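Glyco_hydro_cc domain-containing protein (Cryptococcus neoformans, PDB 6UBC) probably binds beta-1,3-glucan oligosaccharides through a glycoside hydrolase family 128 (subgroup VII) domain. Local coordinates at residues A[270-275]-A[309-314]; A[315-320]-A[352-357]; A[340-345]-A[367-372]; A[346-351]-A[394-399]. All blocks are in the same frame, centred on the assembly; numbering follows the deposited sequence.

Contact 1 of 4, residues A[270-275]-A[309-314]; sequences IGFEEP and ISPSMC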
# COMPACT_ATOMS: atom_id res chain seq x y z
N ILE A 270 -4.09 6.02 -3.89
CA ILE A 270 -4.09 5.38 -2.54
C ILE A 270 -4.56 6.39 -1.49
O ILE A 270 -4.08 7.54 -1.45
CB ILE A 270 -2.72 4.81 -2.24
CG1 ILE A 270 -2.37 3.72 -3.25
CG2 ILE A 270 -2.64 4.38 -0.75
CD1 ILE A 270 -0.93 3.23 -3.11
N GLY A 271 -5.47 5.96 -0.62
CA GLY A 271 -6.01 6.72 0.50
C GLY A 271 -5.06 6.75 1.69
O GLY A 271 -3.91 6.26 1.63
N PHE A 272 -5.58 7.27 2.79
CA PHE A 272 -4.75 7.73 3.92
C PHE A 272 -3.91 6.59 4.48
O PHE A 272 -4.38 5.44 4.60
CB PHE A 272 -5.62 8.32 5.02
CG PHE A 272 -6.71 9.21 4.46
CD1 PHE A 272 -6.38 10.34 3.77
CD2 PHE A 272 -8.05 8.87 4.60
CE1 PHE A 272 -7.37 11.17 3.25
CE2 PHE A 272 -9.05 9.70 4.11
CZ PHE A 272 -8.70 10.86 3.44
N GLU A 273 -2.71 6.97 4.86
CA GLU A 273 -1.77 6.07 5.52
C GLU A 273 -2.17 5.83 6.97
O GLU A 273 -1.97 6.74 7.78
CB GLU A 273 -0.37 6.70 5.53
CG GLU A 273 0.68 5.81 6.13
CD GLU A 273 1.25 4.75 5.22
OE1 GLU A 273 0.92 4.76 3.99
OE2 GLU A 273 2.05 3.92 5.78
N GLU A 274 -2.69 4.66 7.34
CA GLU A 274 -2.87 4.29 8.76
C GLU A 274 -3.53 5.42 9.54
O GLU A 274 -3.06 5.86 10.61
CB GLU A 274 -1.48 3.91 9.22
CG GLU A 274 -1.01 2.61 8.59
CD GLU A 274 0.38 2.14 9.00
OE1 GLU A 274 0.97 2.83 9.91
OE2 GLU A 274 0.85 1.05 8.46
N PRO A 275 -4.72 5.92 9.12
CA PRO A 275 -5.41 6.92 9.90
C PRO A 275 -5.82 6.40 11.29
O PRO A 275 -6.14 7.24 12.19
CB PRO A 275 -6.61 7.33 9.01
CG PRO A 275 -6.85 6.06 8.18
CD PRO A 275 -5.44 5.54 7.91
N ILE A 309 -8.28 3.48 -4.12
CA ILE A 309 -7.76 2.48 -3.17
C ILE A 309 -8.02 3.04 -1.75
O ILE A 309 -7.69 4.17 -1.47
CB ILE A 309 -6.30 2.19 -3.47
CG1 ILE A 309 -6.21 1.56 -4.87
CG2 ILE A 309 -5.65 1.32 -2.43
CD1 ILE A 309 -5.26 2.30 -5.79
N SER A 310 -8.54 2.21 -0.87
CA SER A 310 -9.05 2.64 0.46
C SER A 310 -7.87 3.12 1.31
O SER A 310 -6.70 2.85 1.01
CB SER A 310 -9.77 1.51 1.15
OG SER A 310 -8.90 0.59 1.76
N PRO A 311 -8.16 3.81 2.45
CA PRO A 311 -7.13 3.97 3.47
C PRO A 311 -6.64 2.61 3.97
O PRO A 311 -7.34 1.60 3.89
CB PRO A 311 -7.83 4.72 4.64
CG PRO A 311 -9.07 5.34 3.97
CD PRO A 311 -9.48 4.31 2.91
N SER A 312 -5.41 2.60 4.49
CA SER A 312 -4.78 1.42 5.08
C SER A 312 -4.99 1.39 6.59
O SER A 312 -4.62 2.35 7.24
CB SER A 312 -3.28 1.40 4.78
OG SER A 312 -2.68 2.68 5.03
N MET A 313 -5.37 0.23 7.13
CA MET A 313 -5.47 0.05 8.61
C MET A 313 -4.15 -0.47 9.20
O MET A 313 -3.71 -1.62 8.91
CB MET A 313 -6.62 -0.88 8.98
CG MET A 313 -7.98 -0.35 8.55
SD MET A 313 -8.49 1.27 9.19
CE MET A 313 -7.91 2.35 7.87
N CYS A 314 -3.63 0.25 10.17
CA CYS A 314 -2.44 -0.27 10.92
C CYS A 314 -2.86 -1.47 11.75
O CYS A 314 -1.99 -2.29 11.99
CB CYS A 314 -1.78 0.80 11.79
SG CYS A 314 -2.86 1.31 13.13
O HOH W 1 -2.30 3.86 2.57

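Contact 2 of 4, residues A[315-320]-A[352-357]; sequences HQAAEE and KTDIDY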
# COMPACT_ATOMS: atom_id res chain seq x y z
N HIS A 315 -4.13 -1.58 12.14
CA HIS A 315 -4.61 -2.65 13.07
C HIS A 315 -4.80 -3.97 12.33
O HIS A 315 -5.16 -4.94 12.99
CB HIS A 315 -5.82 -2.22 13.87
CG HIS A 315 -5.53 -1.19 14.90
ND1 HIS A 315 -5.64 0.17 14.63
CD2 HIS A 315 -5.12 -1.32 16.20
CE1 HIS A 315 -5.30 0.84 15.75
NE2 HIS A 315 -5.05 -0.05 16.74
N GLN A 316 -4.61 -4.02 11.01
CA GLN A 316 -4.66 -5.28 10.21
C GLN A 316 -6.02 -5.93 10.49
O GLN A 316 -7.04 -5.22 10.49
CB GLN A 316 -3.46 -6.17 10.58
CG GLN A 316 -2.13 -5.47 10.34
CD GLN A 316 -0.98 -6.45 10.42
OE1 GLN A 316 -0.85 -7.32 9.54
NE2 GLN A 316 -0.19 -6.29 11.50
N ALA A 317 -6.05 -7.22 10.81
CA ALA A 317 -7.35 -7.92 10.92
C ALA A 317 -8.02 -7.55 12.25
O ALA A 317 -9.25 -7.74 12.36
CB ALA A 317 -7.11 -9.40 10.74
N ALA A 318 -7.29 -6.94 13.18
CA ALA A 318 -7.91 -6.46 14.42
C ALA A 318 -8.83 -5.23 14.19
O ALA A 318 -9.46 -4.72 15.12
CB ALA A 318 -6.82 -6.17 15.44
N GLU A 319 -8.86 -4.74 12.97
CA GLU A 319 -9.89 -3.77 12.51
C GLU A 319 -11.29 -4.33 12.83
O GLU A 319 -12.21 -3.54 13.00
CB GLU A 319 -9.71 -3.55 11.02
CG GLU A 319 -11.00 -3.14 10.30
CD GLU A 319 -11.60 -1.79 10.69
OE1 GLU A 319 -10.82 -0.88 11.14
OE2 GLU A 319 -12.86 -1.62 10.49
N GLU A 320 -11.45 -5.65 12.93
CA GLU A 320 -12.71 -6.28 13.39
C GLU A 320 -13.18 -5.63 14.71
O GLU A 320 -14.37 -5.47 14.88
CB GLU A 320 -12.54 -7.76 13.67
CG GLU A 320 -13.84 -8.43 14.10
CD GLU A 320 -13.83 -9.95 14.08
OE1 GLU A 320 -12.85 -10.54 13.61
OE2 GLU A 320 -14.78 -10.56 14.66
N LYS A 352 -2.66 -14.73 5.62
CA LYS A 352 -3.97 -15.22 5.20
C LYS A 352 -5.05 -14.65 6.11
O LYS A 352 -6.08 -14.29 5.60
CB LYS A 352 -4.00 -16.74 5.15
CG LYS A 352 -3.20 -17.34 4.02
CD LYS A 352 -2.95 -18.82 4.24
CE LYS A 352 -2.48 -19.52 2.98
NZ LYS A 352 -1.85 -20.82 3.36
N THR A 353 -4.83 -14.58 7.40
CA THR A 353 -5.80 -13.96 8.30
C THR A 353 -6.17 -12.56 7.79
O THR A 353 -7.35 -12.20 7.75
CB THR A 353 -5.21 -13.91 9.71
OG1 THR A 353 -5.03 -15.25 10.14
CG2 THR A 353 -6.08 -13.16 10.68
N ASP A 354 -5.18 -11.75 7.42
CA ASP A 354 -5.47 -10.36 6.97
C ASP A 354 -6.29 -10.39 5.68
O ASP A 354 -7.31 -9.65 5.59
CB ASP A 354 -4.19 -9.55 6.76
CG ASP A 354 -3.43 -9.12 8.01
OD1 ASP A 354 -3.96 -9.25 9.15
OD2 ASP A 354 -2.29 -8.62 7.83
N ILE A 355 -5.85 -11.18 4.69
CA ILE A 355 -6.53 -11.19 3.37
C ILE A 355 -7.95 -11.72 3.55
O ILE A 355 -8.92 -11.09 3.07
CB ILE A 355 -5.75 -11.98 2.32
CG1 ILE A 355 -4.36 -11.41 2.09
CG2 ILE A 355 -6.60 -12.02 1.05
CD1 ILE A 355 -3.55 -12.34 1.28
N ASP A 356 -8.09 -12.78 4.33
CA ASP A 356 -9.44 -13.34 4.62
C ASP A 356 -10.33 -12.27 5.25
O ASP A 356 -11.51 -12.13 4.84
CB ASP A 356 -9.37 -14.56 5.53
CG ASP A 356 -8.79 -15.81 4.91
OD1 ASP A 356 -8.59 -15.87 3.71
OD2 ASP A 356 -8.53 -16.70 5.66
N TYR A 357 -9.86 -11.57 6.29
CA TYR A 357 -10.72 -10.61 7.00
C TYR A 357 -11.24 -9.58 5.99
O TYR A 357 -12.49 -9.27 5.94
CB TYR A 357 -10.01 -9.96 8.19
CG TYR A 357 -10.87 -8.87 8.75
CD1 TYR A 357 -11.99 -9.13 9.51
CD2 TYR A 357 -10.68 -7.56 8.35
CE1 TYR A 357 -12.85 -8.14 9.92
CE2 TYR A 357 -11.55 -6.55 8.74
CZ TYR A 357 -12.64 -6.84 9.54
OH TYR A 357 -13.51 -5.85 9.89
O HOH W 2 -13.74 -3.24 8.56

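Contact 3 of 4, residues A[340-345]-A[367-372]; sequences NLHINK and WVTEFA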
# COMPACT_ATOMS: atom_id res chain seq x y z
N ASN A 340 -7.34 -1.67 0.69
CA ASN A 340 -5.91 -1.43 0.93
C ASN A 340 -5.50 -2.15 2.20
O ASN A 340 -6.05 -1.76 3.29
CB ASN A 340 -5.68 0.08 1.10
CG ASN A 340 -4.24 0.50 1.25
OD1 ASN A 340 -3.37 -0.34 1.42
ND2 ASN A 340 -4.00 1.82 1.22
N LEU A 341 -4.52 -3.05 2.14
CA LEU A 341 -3.99 -3.71 3.34
C LEU A 341 -2.53 -3.30 3.57
O LEU A 341 -1.74 -3.16 2.59
CB LEU A 341 -4.03 -5.24 3.16
CG LEU A 341 -5.35 -5.91 3.54
CD1 LEU A 341 -6.51 -5.34 2.77
CD2 LEU A 341 -5.25 -7.45 3.35
N HIS A 342 -2.18 -3.28 4.85
CA HIS A 342 -0.79 -3.30 5.37
C HIS A 342 -0.68 -4.63 6.09
O HIS A 342 -1.47 -4.89 7.02
CB HIS A 342 -0.56 -2.09 6.30
CG HIS A 342 -0.34 -0.85 5.52
ND1 HIS A 342 -0.03 0.34 6.12
CD2 HIS A 342 -0.43 -0.63 4.20
CE1 HIS A 342 0.05 1.24 5.18
NE2 HIS A 342 -0.20 0.70 3.96
N ILE A 343 0.28 -5.45 5.66
CA ILE A 343 0.46 -6.78 6.29
C ILE A 343 1.80 -6.79 7.01
O ILE A 343 2.85 -6.70 6.33
CB ILE A 343 0.33 -7.87 5.24
CG1 ILE A 343 -1.08 -7.85 4.65
CG2 ILE A 343 0.59 -9.24 5.83
CD1 ILE A 343 -1.32 -8.95 3.62
N ASN A 344 1.74 -6.89 8.32
CA ASN A 344 2.96 -6.94 9.18
C ASN A 344 2.81 -8.22 9.99
O ASN A 344 2.13 -8.17 11.03
CB ASN A 344 3.09 -5.66 10.01
CG ASN A 344 3.32 -4.48 9.08
OD1 ASN A 344 4.36 -4.42 8.45
ND2 ASN A 344 2.42 -3.50 9.11
N LYS A 345 3.37 -9.29 9.46
CA LYS A 345 3.18 -10.65 9.99
C LYS A 345 4.49 -11.40 9.85
O LYS A 345 5.36 -10.92 9.15
CB LYS A 345 2.04 -11.33 9.25
CG LYS A 345 0.65 -10.73 9.46
CD LYS A 345 0.11 -10.79 10.89
CE LYS A 345 -1.32 -10.35 10.87
NZ LYS A 345 -1.95 -10.37 12.20
N TRP A 367 -5.25 -4.52 -2.65
CA TRP A 367 -3.85 -4.11 -2.86
C TRP A 367 -3.17 -4.17 -1.51
O TRP A 367 -3.69 -3.60 -0.54
CB TRP A 367 -3.74 -2.71 -3.48
CG TRP A 367 -3.89 -2.62 -4.96
CD1 TRP A 367 -4.51 -3.47 -5.82
CD2 TRP A 367 -3.34 -1.56 -5.74
NE1 TRP A 367 -4.42 -3.01 -7.09
CE2 TRP A 367 -3.70 -1.84 -7.08
CE3 TRP A 367 -2.59 -0.42 -5.45
CZ2 TRP A 367 -3.40 -0.96 -8.12
CZ3 TRP A 367 -2.23 0.43 -6.48
CH2 TRP A 367 -2.62 0.15 -7.81
N VAL A 368 -2.07 -4.88 -1.44
CA VAL A 368 -1.20 -4.84 -0.22
C VAL A 368 -0.20 -3.73 -0.49
O VAL A 368 0.86 -3.98 -1.10
CB VAL A 368 -0.55 -6.20 0.09
CG1 VAL A 368 0.27 -6.17 1.37
CG2 VAL A 368 -1.60 -7.28 0.26
N THR A 369 -0.43 -2.55 0.06
CA THR A 369 0.41 -1.38 -0.32
C THR A 369 1.70 -1.38 0.52
O THR A 369 2.63 -0.69 0.12
CB THR A 369 -0.33 -0.05 -0.23
OG1 THR A 369 -0.71 0.14 1.13
CG2 THR A 369 -1.51 0.00 -1.20
N GLU A 370 1.75 -2.11 1.64
CA GLU A 370 2.99 -2.24 2.46
C GLU A 370 2.96 -3.64 3.04
O GLU A 370 1.93 -4.00 3.65
CB GLU A 370 3.04 -1.23 3.61
CG GLU A 370 3.18 0.20 3.19
CD GLU A 370 3.12 1.23 4.27
OE1 GLU A 370 3.18 0.85 5.49
OE2 GLU A 370 2.97 2.45 3.91
N PHE A 371 3.98 -4.44 2.85
CA PHE A 371 4.17 -5.62 3.71
C PHE A 371 5.57 -5.65 4.28
O PHE A 371 6.49 -5.08 3.69
CB PHE A 371 3.92 -6.92 2.98
CG PHE A 371 4.89 -7.33 1.91
CD1 PHE A 371 6.04 -8.03 2.24
CD2 PHE A 371 4.67 -6.99 0.59
CE1 PHE A 371 6.95 -8.38 1.25
CE2 PHE A 371 5.60 -7.28 -0.39
CZ PHE A 371 6.72 -8.00 -0.05
N ALA A 372 5.66 -6.25 5.46
CA ALA A 372 6.93 -6.42 6.19
C ALA A 372 6.87 -7.62 7.09
O ALA A 372 5.80 -7.94 7.58
CB ALA A 372 7.27 -5.17 6.95
O HOH W 3 0.33 2.85 2.07
O HOH W 4 2.68 -1.13 7.39

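Contact 4 of 4, residues A[346-351]-A[394-399]; sequences NSMDGV and NDIVAL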
# COMPACT_ATOMS: atom_id res chain seq x y z
N ASN A 346 4.64 -12.55 10.54
CA ASN A 346 5.87 -13.32 10.39
C ASN A 346 5.58 -14.75 9.95
O ASN A 346 6.52 -15.54 10.01
CB ASN A 346 6.72 -13.33 11.65
CG ASN A 346 6.14 -14.15 12.78
OD1 ASN A 346 5.00 -14.62 12.70
ND2 ASN A 346 6.90 -14.30 13.84
N SER A 347 4.41 -15.01 9.42
CA SER A 347 3.98 -16.35 8.97
C SER A 347 2.87 -16.19 7.92
O SER A 347 2.14 -15.15 7.92
CB SER A 347 3.53 -17.20 10.14
OG SER A 347 2.25 -16.88 10.58
N MET A 348 2.82 -17.11 6.98
CA MET A 348 1.77 -17.09 5.94
C MET A 348 0.38 -17.23 6.58
O MET A 348 -0.54 -16.68 6.01
CB MET A 348 2.06 -18.16 4.89
CG MET A 348 3.35 -17.89 4.06
SD MET A 348 3.47 -16.18 3.40
CE MET A 348 4.55 -15.41 4.62
N ASP A 349 0.23 -17.92 7.72
CA ASP A 349 -1.07 -17.99 8.44
C ASP A 349 -1.60 -16.59 8.77
O ASP A 349 -2.77 -16.31 8.52
CB ASP A 349 -0.99 -18.81 9.72
CG ASP A 349 -0.99 -20.33 9.53
OD1 ASP A 349 -1.23 -20.80 8.39
OD2 ASP A 349 -0.72 -21.04 10.53
N GLY A 350 -0.72 -15.71 9.22
CA GLY A 350 -1.08 -14.31 9.57
C GLY A 350 -1.43 -13.51 8.33
O GLY A 350 -2.36 -12.70 8.38
N VAL A 351 -0.65 -13.69 7.25
CA VAL A 351 -0.92 -13.05 5.96
C VAL A 351 -2.34 -13.44 5.55
O VAL A 351 -3.11 -12.59 5.14
CB VAL A 351 0.13 -13.45 4.91
CG1 VAL A 351 -0.21 -12.84 3.57
CG2 VAL A 351 1.57 -13.05 5.33
N ASN A 394 10.13 -14.77 0.13
CA ASN A 394 9.92 -15.79 -0.95
C ASN A 394 8.51 -16.37 -0.83
O ASN A 394 7.77 -16.37 -1.86
CB ASN A 394 11.00 -16.86 -0.87
CG ASN A 394 12.33 -16.35 -1.39
OD1 ASN A 394 12.38 -15.65 -2.41
ND2 ASN A 394 13.41 -16.83 -0.79
N ASP A 395 8.10 -16.67 0.41
CA ASP A 395 6.79 -17.25 0.73
C ASP A 395 5.68 -16.27 0.37
O ASP A 395 4.64 -16.69 -0.19
CB ASP A 395 6.65 -17.67 2.18
CG ASP A 395 7.41 -18.94 2.60
OD1 ASP A 395 7.89 -19.64 1.73
OD2 ASP A 395 7.50 -19.18 3.81
N ILE A 396 5.79 -15.00 0.78
CA ILE A 396 4.66 -14.06 0.64
C ILE A 396 4.50 -13.71 -0.84
O ILE A 396 3.36 -13.50 -1.32
CB ILE A 396 4.83 -12.82 1.58
CG1 ILE A 396 3.44 -12.24 1.86
CG2 ILE A 396 5.80 -11.78 1.03
CD1 ILE A 396 3.44 -11.06 2.84
N VAL A 397 5.60 -13.61 -1.58
CA VAL A 397 5.51 -13.28 -3.03
C VAL A 397 4.79 -14.42 -3.77
O VAL A 397 3.80 -14.13 -4.50
CB VAL A 397 6.88 -12.95 -3.62
CG1 VAL A 397 6.82 -12.99 -5.16
CG2 VAL A 397 7.41 -11.60 -3.10
N ALA A 398 5.12 -15.68 -3.46
CA ALA A 398 4.40 -16.86 -4.00
C ALA A 398 2.92 -16.87 -3.62
O ALA A 398 2.07 -17.11 -4.54
CB ALA A 398 5.09 -18.11 -3.57
N LEU A 399 2.59 -16.60 -2.37
CA LEU A 399 1.21 -16.51 -1.90
C LEU A 399 0.49 -15.43 -2.70
O LEU A 399 -0.63 -15.69 -3.17
CB LEU A 399 1.21 -16.15 -0.41
CG LEU A 399 -0.13 -16.25 0.29
CD1 LEU A 399 0.07 -16.38 1.78
CD2 LEU A 399 -1.01 -15.02 0.05

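Contact 1 of 4, residues A[270-275]-A[309-314]
Ile270 and Ile309 end adjacent parallel strands 268-270 and 307-309 of the (beta/alpha)8-type barrel, their CA atoms 4.7 Å apart, and the chains run on together as loops from these C-terminal ends. The backbone evidence is two bonds: Gly271 N donates to Ile309 O at 3.0 Å with a bent angle at hydrogen (135°), and Ser312 N donates much straighter to Phe272 O (163°). Between these, Gly271 lies against Pro311 with no side chain in the way.

Ser312 OG adds a third link. With OG set between its backbone N and carbonyl carbon (chi1 47°), it accepts from Glu274 N at 3.0 Å, and water 1 ties it to Gly271 O. Pro311 CG reaches Phe272 CD2 at 3.7 Å, ring and pyrrolidine lying side by side. Pro275 CG is met by Met313 CE at 3.9 Å, where the doubly bent methionine brings its methyl back. The extended Glu274 lays CG and CD along CB of Cys314, which is disulfide-bonded to Cys277; Glu274 OE2 bonds His342 ND1 and OE1 bonds Ser282 OG.

Helix 287-298 packs on the Phe272 ring, helix 324-331 covers Pro275, Pro311 and Met313, and strand 339-345 touches Ile270, Ile309 and Ser312.

Contact 2 of 4, residues A[315-320]-A[352-357]
Thr353 of helix 348-362 makes the first touch, its CG2 methyl lying 3.9 Å from Ala317 CB. The helix belongs to the outer layer of a (beta/alpha)8-type barrel, and here it meets the turn that leads from strand 307-309 into helix 319-322.

Asp354 follows and turns its carboxylate to the backbone and side chain of the turn. OD1 receives only a weak bond from Ala317 N, 3.4 Å long and bent to 124°, and has a long, weak ion pair with Lys345 NZ. OD2 stands 2.6 Å from Gln316 OE1, the amide and carboxylate planes being turned 68° apart. Two oxygens so close suggest that the acid carries a proton, especially as Gln316 OE1 also accepts from the backbone N of Asn344; the environment would then probably raise the pKa of Asp354.

One turn on, Tyr357 supplies the largest surface. Its ring swings out with CG opposite the backbone N (chi1 172°), while its CB rests 3.9 Å from Ala317 CB. Ala317 O sits 4.0 Å above the plane of the Tyr357 ring, over the centre; the same oxygen accepts from Glu320 N, which fixes it there. Farther out, Glu320 CB approaches Tyr357 CE1 obliquely at 3.8 Å, and the Glu319 side chain crosses the ring at about a right angle. The carboxylate of Glu319 is bonded mainly to the backbone N atoms of Ser326 and Leu325, and it reaches the phenol through water 2, which donates to Glu319 OE2 at 2.7 Å and bonds Tyr357 OH.

Contact 3 of 4, residues A[340-345]-A[367-372]
Asn340 and Thr369 mark the tight end of this buried parallel strand pair, whose axes approach to 4.7 Å with 46° between their directions. Leu341 N donates to Trp367 O and Thr369 N returns a bond to Leu341 O, but the pairing then slips by one residue. This beta bulge places Thr369 between Asn340 and His342. Thr369 OG1, held between its own backbone N and carbonyl carbon (chi1 62°), donates 2.7 Å to an in-plane lone pair of Asn340 OD1. The same OG1 accepts a weak bond of 2.9 Å from His342 NE2 at the ring edge.

Over one face of His342 lies Glu370. Its CB is 3.8 Å from the ring centroid in a CH-pi contact, and its carboxylate stacks with the planes 18° apart, while Glu370 OE2 is taken by Trp225 NE1. On the other sheet face, Ile343 CD1 meets Val368 CG2 at 3.8 Å.

The pairing is looser toward the C-terminal end, where Asn344 and Lys345 are partly exposed. Lys345 N reaches Ala372 O only weakly, at 3.4 Å, and Asn344 contacts Glu370 through water 4, which accepts from Asn344 ND2 at 2.9 Å and donates to Glu370 OE1. Lys345 NZ turns away to a salt bridge with Asp376.

Strand 339-345, helix 348-362 and strand 366-375 form a beta-alpha-beta crossover. His342 and Glu370, with Glu274 and Trp225 around them, lie toward the C-terminal ends of the strands, consistent with the sugar-binding mouth of a glycoside hydrolase barrel.

Contact 4 of 4, residues A[346-351]-A[394-399]
Met348, directly after the N-cap residue Ser347, reaches across to helix 386-402, its CA 6.8 Å from that of Ile396. The chain bends at its second and third torsions (chi2 -49°, chi3 99°), which lays the sulfur against the backbone of the opposing helix: Met348 SD is 3.7 Å from Ile396 CA. Asp395 crosses the methionine at a slant, its CB also 3.7 Å from Met348 SD, so the aspartate contributes its methylene. Beyond the sulfur, Met348 CE turns onto Ile396 CB at 4.0 Å, and Leu399 CD1 packs on Met348 SD at 3.8 Å. Phe392, one turn before Ile396, also touches Met348.

These are two helices of the barrel's outer layer: helix 348-362 follows strand 339-345 directly, and helix 386-402 comes after strand 366-375 and the short strand 381-382. No hydrogen bond crosses between the segments, and the side-chain contacts are made by carbon and sulfur atoms.

One turn after Met348, Val351 fits against the same helix with both methyls. Val351 CG2 meets Ile396 CD1 at 3.7 Å, crossing obliquely, while Val351 CG1 slides past Leu399 CD1 at 4.0 Å. Phe400 closes on Val351 from further along, and Ile396 rests on Phe371 of the strand beneath.

Contacts 1 and 3, with centres 10 Å apart, meet at the strand ends. There Glu274 OE2 is 2.6 Å from His342 ND1, and Glu273 OE2 is equally close to Glu370 OE2. Such acids on the ends of barrel strands resemble the active-site carboxylates of related glycoside hydrolases, and probably mark the oligosaccharide site. Contact 2 adjoins contact 3 through Gln316 OE1, 2.9 Å from Asn344 N, and touches contact 1 at Met313. Contacts 2 and 4 share helix 348-362. Contact 4 reaches contact 3 through Phe371 and Ile396 but stays about 11 Å from contact 1 at the nearest atoms.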